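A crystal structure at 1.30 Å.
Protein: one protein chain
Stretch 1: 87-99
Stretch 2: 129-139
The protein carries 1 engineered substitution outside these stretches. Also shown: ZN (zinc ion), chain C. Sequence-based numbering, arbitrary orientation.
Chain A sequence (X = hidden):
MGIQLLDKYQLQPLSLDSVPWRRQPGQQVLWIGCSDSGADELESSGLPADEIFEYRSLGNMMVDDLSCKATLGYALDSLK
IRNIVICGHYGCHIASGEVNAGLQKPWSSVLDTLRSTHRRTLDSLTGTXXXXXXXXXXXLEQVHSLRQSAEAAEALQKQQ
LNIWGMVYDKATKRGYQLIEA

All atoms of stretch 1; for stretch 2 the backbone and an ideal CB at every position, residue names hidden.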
ATOM      1  N   CYS A  87      -5.787   4.785   8.644  1.00  9.96           N
ATOM      2  CA  CYS A  87      -5.072   4.362   9.851  1.00  9.98           C
ATOM      3  C   CYS A  87      -3.692   4.991   9.873  1.00  9.58           C
ATOM      4  O   CYS A  87      -2.853   4.655   9.008  1.00 10.83           O
ATOM      5  CB  CYS A  87      -4.937   2.877   9.885  1.00 10.02           C
ATOM      6  SG  CYS A  87      -4.310   2.266  11.476  1.00 11.88           S
ATOM      7  N   GLY A  88      -3.398   5.874  10.807  1.00  9.42           N
ATOM      8  CA  GLY A  88      -2.037   6.317  11.099  1.00 10.21           C
ATOM      9  C   GLY A  88      -1.406   5.459  12.142  1.00 10.67           C
ATOM     10  O   GLY A  88      -2.025   4.500  12.632  1.00 10.70           O
ATOM     11  N   HIS A  89      -0.136   5.751  12.440  1.00  9.90           N
ATOM     12  CA  HIS A  89       0.550   4.900  13.428  1.00 10.33           C
ATOM     13  C   HIS A  89       1.613   5.701  14.162  1.00  9.85           C
ATOM     14  O   HIS A  89       2.384   6.415  13.574  1.00 10.83           O
ATOM     15  CB  HIS A  89       1.116   3.633  12.748  1.00 10.40           C
ATOM     16  CG  HIS A  89       2.201   3.943  11.817  1.00  9.24           C
ATOM     17  ND1 HIS A  89       3.554   3.746  12.134  1.00  9.98           N
ATOM     18  CD2 HIS A  89       2.195   4.609  10.659  1.00  9.98           C
ATOM     19  CE1 HIS A  89       4.278   4.217  11.161  1.00 10.42           C
ATOM     20  NE2 HIS A  89       3.484   4.740  10.235  1.00 11.21           N
ATOM     21  N   TYR A  90       1.591   5.490  15.470  1.00 11.63           N
ATOM     22  CA  TYR A  90       2.648   6.116  16.290  1.00 12.96           C
ATOM     23  C   TYR A  90       4.036   5.600  15.894  1.00 12.68           C
ATOM     24  O   TYR A  90       4.203   4.407  15.663  1.00 13.47           O
ATOM     25  CB  TYR A  90       2.347   5.969  17.773  1.00 12.83           C
ATOM     26  CG  TYR A  90       1.038   6.602  18.200  1.00 12.62           C
ATOM     27  CD1 TYR A  90       0.805   7.964  18.063  1.00 14.08           C
ATOM     28  CD2 TYR A  90       0.056   5.845  18.793  1.00 15.06           C
ATOM     29  CE1 TYR A  90      -0.404   8.536  18.444  1.00 13.75           C
ATOM     30  CE2 TYR A  90      -1.159   6.390  19.180  1.00 15.87           C
ATOM     31  CZ  TYR A  90      -1.371   7.737  19.035  1.00 14.47           C
ATOM     32  OH  TYR A  90      -2.584   8.235  19.477  1.00 17.08           O
ATOM     33  N   GLY A  91       4.989   6.518  15.893  1.00 12.17           N
ATOM     34  CA  GLY A  91       6.368   6.226  15.488  1.00 13.27           C
ATOM     35  C   GLY A  91       6.637   6.442  14.029  1.00 14.20           C
ATOM     36  O   GLY A  91       7.760   6.179  13.561  1.00 16.37           O
ATOM     37  N   CYS A  92       5.626   6.819  13.249  1.00 12.48           N
ATOM     38  CA  CYS A  92       5.765   7.167  11.817  1.00 12.56           C
ATOM     39  C   CYS A  92       6.983   8.045  11.595  1.00 13.03           C
ATOM     40  O   CYS A  92       7.149   9.040  12.272  1.00 15.16           O
ATOM     41  CB  CYS A  92       4.491   7.887  11.408  1.00 11.55           C
ATOM     42  SG  CYS A  92       4.341   8.111   9.611  1.00 11.43           S
ATOM     43  N   HIS A  93       7.826   7.737  10.624  1.00 13.81           N
ATOM     44  CA  HIS A  93       8.978   8.570  10.246  1.00 16.18           C
ATOM     45  C   HIS A  93       8.554   9.611   9.241  1.00 16.24           C
ATOM     46  O   HIS A  93       9.188  10.679   9.094  1.00 23.30           O
ATOM     47  CB  HIS A  93      10.146   7.718   9.729  1.00 18.66           C
ATOM     48  CG  HIS A  93      10.660   6.791  10.756  1.00 22.41           C
ATOM     49  ND1 HIS A  93      11.560   7.155  11.734  1.00 33.92           N
ATOM     50  CD2 HIS A  93      10.359   5.505  10.997  1.00 30.87           C
ATOM     51  CE1 HIS A  93      11.795   6.117  12.522  1.00 30.95           C
ATOM     52  NE2 HIS A  93      11.077   5.103  12.096  1.00 35.00           N
ATOM     53  N   ILE A  94       7.431   9.410   8.558  1.00 16.47           N
ATOM     54  CA  ILE A  94       6.976  10.368   7.539  1.00 15.32           C
ATOM     55  C   ILE A  94       6.211  11.490   8.252  1.00 16.30           C
ATOM     56  O   ILE A  94       6.552  12.701   8.031  1.00 19.63           O
ATOM     57  CB  ILE A  94       6.209   9.615   6.431  1.00 15.94           C
ATOM     58  CG1 ILE A  94       7.130   8.667   5.664  1.00 15.47           C
ATOM     59  CG2 ILE A  94       5.516  10.588   5.515  1.00 15.24           C
ATOM     60  CD1 ILE A  94       6.385   7.664   4.846  1.00 16.00           C
ATOM     61  N   ALA A  95       5.159  11.210   9.021  1.00 16.33           N
ATOM     62  CA  ALA A  95       4.407  12.255   9.778  1.00 17.04           C
ATOM     63  C   ALA A  95       5.115  12.496  11.111  1.00 16.99           C
ATOM     64  O   ALA A  95       4.691  11.996  12.135  1.00 15.25           O
ATOM     65  CB  ALA A  95       2.956  11.901   9.920  1.00 16.18           C
ATOM     66  N   SER A  96       6.264  13.166  11.029  1.00 20.42           N
ATOM     67  CA  SER A  96       7.150  13.347  12.202  1.00 21.63           C
ATOM     68  C   SER A  96       8.032  14.554  11.959  1.00 22.76           C
ATOM     69  O   SER A  96       8.222  14.966  10.814  1.00 23.04           O
ATOM     70  CB  SER A  96       7.985  12.141  12.555  1.00 25.97           C
ATOM     71  OG  SER A  96       9.245  12.134  11.911  1.00 34.31           O
ATOM     72  N   GLY A  97       8.551  15.081  13.061  1.00 19.95           N
ATOM     73  CA  GLY A  97       9.570  16.142  13.055  1.00 23.55           C
ATOM     74  C   GLY A  97       9.087  17.389  12.364  1.00 25.17           C
ATOM     75  O   GLY A  97       7.843  17.656  12.340  1.00 21.90           O
ATOM     76  N   GLU A  98      10.039  18.138  11.795  1.00 27.29           N
ATOM     77  CA  GLU A  98       9.830  19.516  11.269  1.00 34.44           C
ATOM     78  C   GLU A  98      10.189  19.578   9.782  1.00 36.16           C
ATOM     79  O   GLU A  98       9.764  20.548   9.154  1.00 44.50           O
ATOM     80  CB  GLU A  98      10.639  20.522  12.095  1.00 37.61           C
ATOM     81  CG  GLU A  98      10.171  20.650  13.532  1.00 37.78           C
ATOM     82  CD  GLU A  98       8.784  21.257  13.688  1.00 44.83           C
ATOM     83  OE1 GLU A  98       8.282  21.879  12.712  1.00 46.55           O
ATOM     84  OE2 GLU A  98       8.205  21.104  14.780  1.00 47.18           O
ATOM     85  N   VAL A  99      10.912  18.582   9.248  1.00 41.46           N
ATOM     86  CA  VAL A  99      11.396  18.514   7.831  1.00 41.15           C
ATOM     87  C   VAL A  99      11.747  17.060   7.489  1.00 43.26           C
ATOM     88  O   VAL A  99      12.088  16.330   8.432  1.00 42.63           O
ATOM     89  CB  VAL A  99      12.634  19.405   7.594  1.00 46.22           C
ATOM     90  CG1 VAL A  99      12.647  19.981   6.186  1.00 45.77           C
ATOM     91  CG2 VAL A  99      12.800  20.511   8.629  1.00 44.73           C
ATOM     92  N   UNK A 129       6.013  13.241  22.041  1.00 21.18           N
ATOM     93  CA  UNK A 129       4.569  13.583  22.191  1.00 20.38           C
ATOM     94  C   UNK A 129       4.129  14.478  21.037  1.00 20.06           C
ATOM     95  O   UNK A 129       3.006  14.354  20.575  1.00 19.27           O
ATOM     96  CB  UNK A 129       4.303  14.282  23.526  1.00 20.38           C
ATOM     97  N   UNK A 130       4.949  15.404  20.579  1.00 17.81           N
ATOM     98  CA  UNK A 130       4.636  16.238  19.427  1.00 18.69           C
ATOM     99  C   UNK A 130       4.428  15.361  18.163  1.00 16.88           C
ATOM    100  O   UNK A 130       3.526  15.618  17.383  1.00 16.47           O
ATOM    101  CB  UNK A 130       5.753  17.258  19.199  1.00 18.69           C
ATOM    102  N   UNK A 131       5.316  14.421  17.936  1.00 16.77           N
ATOM    103  CA  UNK A 131       5.244  13.525  16.750  1.00 14.62           C
ATOM    104  C   UNK A 131       3.958  12.725  16.861  1.00 14.73           C
ATOM    105  O   UNK A 131       3.267  12.572  15.792  1.00 13.69           O
ATOM    106  CB  UNK A 131       6.456  12.596  16.658  1.00 14.62           C
ATOM    107  N   UNK A 132       3.527  12.313  18.024  1.00 14.39           N
ATOM    108  CA  UNK A 132       2.269  11.558  18.181  1.00 14.96           C
ATOM    109  C   UNK A 132       1.097  12.453  17.798  1.00 14.75           C
ATOM    110  O   UNK A 132       0.175  11.992  17.137  1.00 13.98           O
ATOM    111  CB  UNK A 132       2.106  11.046  19.613  1.00 14.96           C
ATOM    112  N   UNK A 133       1.099  13.699  18.226  1.00 15.77           N
ATOM    113  CA  UNK A 133       0.046  14.652  17.820  1.00 15.05           C
ATOM    114  C   UNK A 133       0.046  14.832  16.312  1.00 14.99           C
ATOM    115  O   UNK A 133      -1.022  14.902  15.716  1.00 14.68           O
ATOM    116  CB  UNK A 133       0.240  16.005  18.507  1.00 15.05           C
ATOM    117  N   UNK A 134       1.194  14.940  15.655  1.00 14.42           N
ATOM    118  CA  UNK A 134       1.231  15.125  14.210  1.00 14.47           C
ATOM    119  C   UNK A 134       0.643  13.899  13.529  1.00 12.94           C
ATOM    120  O   UNK A 134      -0.141  14.039  12.567  1.00 13.41           O
ATOM    121  CB  UNK A 134       2.660  15.380  13.726  1.00 14.47           C
ATOM    122  N   UNK A 135       0.913  12.713  14.036  1.00 10.98           N
ATOM    123  CA  UNK A 135       0.277  11.488  13.455  1.00 11.07           C
ATOM    124  C   UNK A 135      -1.251  11.634  13.515  1.00 10.79           C
ATOM    125  O   UNK A 135      -1.955  11.304  12.557  1.00 10.68           O
ATOM    126  CB  UNK A 135       0.716  10.229  14.205  1.00 11.07           C
ATOM    127  N   UNK A 136      -1.771  12.006  14.678  1.00 11.33           N
ATOM    128  CA  UNK A 136      -3.237  12.096  14.895  1.00 10.92           C
ATOM    129  C   UNK A 136      -3.821  13.168  13.994  1.00 11.57           C
ATOM    130  O   UNK A 136      -4.899  12.959  13.390  1.00 11.75           O
ATOM    131  CB  UNK A 136      -3.564  12.404  16.358  1.00 10.92           C
ATOM    132  N   UNK A 137      -3.195  14.327  13.954  1.00 11.47           N
ATOM    133  CA  UNK A 137      -3.691  15.446  13.151  1.00 12.69           C
ATOM    134  C   UNK A 137      -3.714  15.040  11.691  1.00 11.84           C
ATOM    135  O   UNK A 137      -4.595  15.469  10.934  1.00 12.95           O
ATOM    136  CB  UNK A 137      -2.830  16.695  13.349  1.00 12.69           C
ATOM    137  N   UNK A 138      -2.682  14.339  11.219  1.00 11.33           N
ATOM    138  CA  UNK A 138      -2.642  13.903   9.808  1.00 10.91           C
ATOM    139  C   UNK A 138      -3.847  12.994   9.538  1.00 10.06           C
ATOM    140  O   UNK A 138      -4.463  13.131   8.494  1.00 11.12           O
ATOM    141  CB  UNK A 138      -1.334  13.175   9.491  1.00 10.91           C
ATOM    142  N   UNK A 139      -4.124  12.057  10.422  1.00 10.56           N
ATOM    143  CA  UNK A 139      -5.318  11.176  10.218  1.00 10.43           C
ATOM    144  C   UNK A 139      -6.573  12.037  10.130  1.00 11.75           C
ATOM    145  O   UNK A 139      -7.334  11.883   9.159  1.00 11.91           O
ATOM    146  CB  UNK A 139      -5.460  10.159  11.352  1.00 10.43           C
TER
HETATM  147 ZN    ZN C 201       4.257   5.961   8.766  1.00 10.25          ZN

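Stretch 2 is helical throughout, with phi/psi near -60/-45, so backbone angles discriminate little and the CA-to-CB directions carry the argument. Its axis runs nearly antiparallel to strand 87-89 (171°), 7.9 Å away at closest approach.

At position 129 the ideal CB has nothing of stretch 1 within 5.5 Å; many residues would suit, and it is Glu-129, which makes no contact here. Position 130 points sideways, with the same empty surroundings, but the Glu-98 carboxylate could be met by a long basic side chain. Arg-130 is deposited; its NH1 lies 3.7 Å from Glu-98 OE2, a long salt bridge.

At position 131 the ideal CB is 4.4 Å from Ser-96 CB and 4.8 Å from Gly-97 N. That amide invites a short acceptor, such as Asp or Asn. The residue is Asp-131: Gly-97 N donates to Asp-131 OD1 at 2.8 Å, with a nearly linear N-H...O angle of 175°.

Position 132 also points sideways, its ideal CB 3.7 Å from Tyr-90 CD1. A long, flat or cationic side chain could cover the ring. Arg-132 does so: its guanidinium stacks on Tyr-90 with centres 3.7 Å apart and planes at 14°, and Arg-132 CZ sits only 15° off the normal through the ring centroid, a cation-pi arrangement.

Position 133 points away, with nothing of stretch 1 within 5.5 Å of its ideal CB, so stretch 1 sets no preference and many side chains would do; it is Ala-133.

Position 134 points toward the 95-97 backbone, the ideal CB 4.3 Å from Ala-95 O. A medium apolar chain would fit. Leu-134 places CD2 3.6 Å from Ser-96 N and 3.7 Å from Ala-95 C.

Position 135 faces a pocket lined by His-89 O (4.2 Å from the ideal CB), Tyr-90, Cys-92 and Ala-95. Compact apolar residues, Val among them, are favoured. Val-135 fills it, with CG2 3.9 Å from Cys-92 CB and CG1 4.4 Å from Tyr-90 CD1.

At position 136 the ideal CB points sideways, 5.3 Å from Tyr-90 OH, so an extended acceptor such as Glu or Gln is plausible. In Glu-136, OE2 accepts a 2.6 Å hydrogen bond from Tyr-90 OH near the ring plane.

Position 137 is out of reach, its ideal CB having nothing of stretch 1 within 5.5 Å, so stretch 1 does not narrow the choice; Leu-137 touches nothing in it. Position 138 points toward Ala-95 CB, 4.5 Å from the ideal CB, allowing small or medium residues. Asn-138 brings ND2 to 4.3 Å from Ala-95 CB.

Position 139 faces Gly-88, whose missing side chain leaves room for a branched apolar residue. Val-139 CG2 packs 3.4 Å from Gly-88 N, and an ideal CB on Gly-88 would clash with Val-139 CG2 at 2.7 Å.

Stretch 2 129-139: ERDRALVELNV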
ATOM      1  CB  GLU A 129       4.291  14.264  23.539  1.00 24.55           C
ATOM      2  CG  GLU A 129       4.279  13.307  24.723  1.00 27.89           C
ATOM      3  CD  GLU A 129       3.241  12.201  24.662  1.00 31.16           C
ATOM      4  OE1 GLU A 129       3.640  11.036  24.666  1.00 30.81           O
ATOM      5  OE2 GLU A 129       2.020  12.512  24.589  1.00 39.69           O
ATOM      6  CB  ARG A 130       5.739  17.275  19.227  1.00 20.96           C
ATOM      7  CG  ARG A 130       5.432  18.260  18.121  1.00 22.20           C
ATOM      8  CD  ARG A 130       6.556  19.269  17.987  1.00 23.42           C
ATOM      9  NE  ARG A 130       6.707  20.051  19.220  1.00 27.15           N
ATOM     10  CZ  ARG A 130       7.684  20.933  19.424  1.00 28.65           C
ATOM     11  NH1 ARG A 130       8.599  21.116  18.493  1.00 29.28           N
ATOM     12  NH2 ARG A 130       7.755  21.596  20.565  1.00 30.82           N
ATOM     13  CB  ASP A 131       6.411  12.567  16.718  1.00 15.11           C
ATOM     14  CG  ASP A 131       7.676  13.240  16.247  1.00 17.37           C
ATOM     15  OD1 ASP A 131       7.629  14.273  15.570  1.00 18.39           O
ATOM     16  OD2 ASP A 131       8.727  12.597  16.468  1.00 20.48           O
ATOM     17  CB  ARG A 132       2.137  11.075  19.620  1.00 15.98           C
ATOM     18  CG  ARG A 132       3.100   9.955  19.963  1.00 16.66           C
ATOM     19  CD  ARG A 132       3.023   9.553  21.400  1.00 18.40           C
ATOM     20  NE  ARG A 132       1.934   8.674  21.672  1.00 21.22           N
ATOM     21  CZ  ARG A 132       1.980   7.334  21.585  1.00 19.32           C
ATOM     22  NH1 ARG A 132       3.058   6.683  21.164  1.00 20.59           N
ATOM     23  NH2 ARG A 132       0.921   6.661  21.909  1.00 20.51           N
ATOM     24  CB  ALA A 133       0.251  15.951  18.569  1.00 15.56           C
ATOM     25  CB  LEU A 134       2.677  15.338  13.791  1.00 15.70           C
ATOM     26  CG  LEU A 134       2.852  15.904  12.407  1.00 19.01           C
ATOM     27  CD1 LEU A 134       2.207  17.296  12.262  1.00 21.38           C
ATOM     28  CD2 LEU A 134       4.348  15.984  12.101  1.00 19.40           C
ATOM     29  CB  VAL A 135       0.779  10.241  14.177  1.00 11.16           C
ATOM     30  CG1 VAL A 135      -0.089   9.051  13.933  1.00 11.62           C
ATOM     31  CG2 VAL A 135       2.214   9.926  13.786  1.00 11.83           C
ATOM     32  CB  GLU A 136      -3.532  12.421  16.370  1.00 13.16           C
ATOM     33  CG  GLU A 136      -3.101  11.334  17.328  1.00 14.16           C
ATOM     34  CD  GLU A 136      -3.004  11.711  18.795  1.00 17.02           C
ATOM     35  OE1 GLU A 136      -3.298  12.883  19.086  1.00 18.61           O
ATOM     36  OE2 GLU A 136      -2.596  10.835  19.607  1.00 17.29           O
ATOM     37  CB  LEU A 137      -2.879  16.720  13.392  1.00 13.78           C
ATOM     38  CG  LEU A 137      -3.085  17.355  14.780  1.00 16.01           C
ATOM     39  CD1 LEU A 137      -1.940  18.278  15.090  1.00 17.37           C
ATOM     40  CD2 LEU A 137      -4.401  18.116  14.830  1.00 15.82           C
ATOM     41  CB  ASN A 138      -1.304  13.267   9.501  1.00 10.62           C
ATOM     42  CG  ASN A 138      -1.158  12.840   8.075  1.00 11.28           C
ATOM     43  OD1 ASN A 138      -1.369  13.653   7.186  1.00 12.38           O
ATOM     44  ND2 ASN A 138      -0.796  11.563   7.897  1.00 13.08           N
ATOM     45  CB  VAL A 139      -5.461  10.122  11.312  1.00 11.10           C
ATOM     46  CG1 VAL A 139      -6.756   9.350  11.120  1.00 11.22           C
ATOM     47  CG2 VAL A 139      -4.280   9.143  11.310  1.00 11.09           C
TER
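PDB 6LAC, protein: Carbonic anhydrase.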